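Local coordinates for putative yopH targeting protein (Yersinia pestis, PDB 4GF3) that probably acts as a type III secretion chaperone that binds the effector YopH and helps direct it to secretion, at residues 13-18 against 104-109. Numbering follows the deposited sequence.
Sequences TELGLE and QLASVL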
loop_
_atom_site.group_PDB
_atom_site.type_symbol
_atom_site.label_atom_id
_atom_site.label_comp_id
_atom_site.label_asym_id
_atom_site.label_seq_id
_atom_site.Cartn_x
_atom_site.Cartn_y
_atom_site.Cartn_z
ATOM N N THR A 13 2.709 -14.888 2.927
ATOM C CA THR A 13 3.794 -15.681 3.451
ATOM C C THR A 13 4.990 -14.851 3.943
ATOM O O THR A 13 5.478 -15.121 5.034
ATOM C CB THR A 13 4.262 -16.732 2.412
ATOM O OG1 THR A 13 3.134 -17.545 2.095
ATOM C CG2 THR A 13 5.355 -17.573 2.957
ATOM N N GLU A 14 5.426 -13.881 3.155
ATOM C CA GLU A 14 6.486 -12.931 3.565
ATOM C C GLU A 14 6.165 -12.225 4.885
ATOM O O GLU A 14 7.020 -12.123 5.781
ATOM C CB GLU A 14 6.702 -11.908 2.490
ATOM C CG GLU A 14 7.897 -11.005 2.723
ATOM C CD GLU A 14 9.217 -11.616 2.269
ATOM O OE1 GLU A 14 9.202 -12.709 1.655
ATOM O OE2 GLU A 14 10.270 -10.982 2.511
ATOM N N LEU A 15 4.934 -11.765 5.029
ATOM C CA LEU A 15 4.502 -11.112 6.251
ATOM C C LEU A 15 4.215 -12.050 7.404
ATOM O O LEU A 15 4.120 -11.604 8.545
ATOM C CB LEU A 15 3.229 -10.266 5.926
ATOM C CG LEU A 15 3.245 -9.044 5.013
ATOM C CD1 LEU A 15 1.818 -8.443 4.868
ATOM C CD2 LEU A 15 4.256 -8.004 5.466
ATOM N N GLY A 16 4.057 -13.349 7.141
ATOM C CA GLY A 16 3.630 -14.288 8.157
ATOM C C GLY A 16 2.120 -14.314 8.435
ATOM O O GLY A 16 1.706 -14.761 9.503
ATOM N N LEU A 17 1.300 -13.883 7.472
ATOM C CA LEU A 17 -0.164 -14.098 7.523
ATOM C C LEU A 17 -0.585 -15.328 6.753
ATOM O O LEU A 17 0.077 -15.702 5.786
ATOM C CB LEU A 17 -0.882 -12.908 6.938
ATOM C CG LEU A 17 -0.548 -11.561 7.564
ATOM C CD1 LEU A 17 -1.185 -10.426 6.781
ATOM C CD2 LEU A 17 -1.010 -11.574 9.015
ATOM N N GLU A 18 -1.700 -15.947 7.172
ATOM C CA GLU A 18 -2.229 -17.110 6.453
ATOM C C GLU A 18 -2.730 -16.740 5.070
ATOM O O GLU A 18 -2.581 -17.504 4.156
ATOM C CB GLU A 18 -3.365 -17.790 7.198
ATOM C CG GLU A 18 -3.017 -19.171 7.717
ATOM C CD GLU A 18 -4.131 -19.719 8.605
ATOM O OE1 GLU A 18 -5.329 -19.417 8.321
ATOM O OE2 GLU A 18 -3.820 -20.445 9.591
ATOM N N GLN A 104 9.386 -7.310 -2.052
ATOM C CA GLN A 104 9.243 -5.923 -2.396
ATOM C C GLN A 104 7.931 -5.372 -1.953
ATOM O O GLN A 104 7.833 -4.246 -1.520
ATOM C CB GLN A 104 9.400 -5.638 -3.916
ATOM C CG GLN A 104 9.314 -4.115 -4.185
ATOM C CD GLN A 104 9.633 -3.731 -5.645
ATOM O OE1 GLN A 104 9.052 -4.244 -6.610
ATOM N NE2 GLN A 104 10.574 -2.863 -5.794
ATOM N N LEU A 105 6.885 -6.187 -2.032
ATOM C CA LEU A 105 5.598 -5.670 -1.563
ATOM C C LEU A 105 5.602 -5.351 -0.073
ATOM O O LEU A 105 5.022 -4.370 0.394
ATOM C CB LEU A 105 4.448 -6.636 -1.915
ATOM C CG LEU A 105 3.590 -6.434 -3.152
ATOM C CD1 LEU A 105 2.317 -7.308 -3.090
ATOM C CD2 LEU A 105 3.212 -4.957 -3.341
ATOM N N ALA A 106 6.271 -6.185 0.689
ATOM C CA ALA A 106 6.446 -5.966 2.120
ATOM C C ALA A 106 7.288 -4.695 2.339
ATOM O O ALA A 106 6.986 -3.920 3.255
ATOM C CB ALA A 106 7.063 -7.194 2.776
ATOM N N SER A 107 8.318 -4.444 1.515
ATOM C CA SER A 107 9.070 -3.162 1.620
ATOM C C SER A 107 8.206 -1.956 1.333
ATOM O O SER A 107 8.341 -0.915 1.986
ATOM C CB SER A 107 10.279 -3.082 0.663
ATOM O OG SER A 107 11.226 -4.026 1.017
ATOM N N VAL A 108 7.368 -2.062 0.315
ATOM C CA VAL A 108 6.365 -1.021 0.010
ATOM C C VAL A 108 5.467 -0.764 1.204
ATOM O O VAL A 108 5.250 0.364 1.631
ATOM C CB VAL A 108 5.524 -1.404 -1.242
ATOM C CG1 VAL A 108 4.346 -0.474 -1.435
ATOM C CG2 VAL A 108 6.406 -1.310 -2.468
ATOM N N LEU A 109 4.999 -1.845 1.795
ATOM C CA LEU A 109 4.106 -1.697 2.933
ATOM C C LEU A 109 4.793 -0.925 4.087
ATOM O O LEU A 109 4.250 0.024 4.703
ATOM C CB LEU A 109 3.612 -3.069 3.362
ATOM C CG LEU A 109 2.621 -3.020 4.548
ATOM C CD1 LEU A 109 1.580 -4.122 4.447
ATOM C CD2 LEU A 109 3.343 -3.106 5.868
#
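Ala106 CB touches two side chains from the last turn of helix 4-15. Leu15 CD2 meets it at 4.0 Å and Glu14 CG at 3.9 Å. Leu15 CA and Ala106 CA are the nearest such pair, 6.9 Å apart, consistent with the small Ala106 side chain. The other Leu15 branch reaches the next turn of helix 102-118, where Leu15 CD1 packs against Leu109 CD1 at 4.3 Å. Leu15, Ala106 and Leu109 form the closely packed, buried and apolar part. Glu14 is the partly exposed flank and touches Ala106 through CG alone. Beyond that CG the Glu14 chain bends at chi2 (83°), and its carboxylate is held elsewhere, with OE2 bonded to Ser135 OG and weakly to Thr103 OG1. Just beyond Leu15 the helix ends in a Schellman motif. Gly16, with positive phi, is its C-prime residue, and Gly16 N bonds to Thr13 O at 3.1 Å. Phe11, one turn before Leu15, extends the same apolar face against Leu105, Ala106 and Leu109. Aromatic packing from the chain of another protein covers Leu15 and Ala106. Leu105 touches both Leu7 and Phe11 of helix 4-15 and Leu95 of strand 88-96, while Val108 lies on Ser93 of that strand.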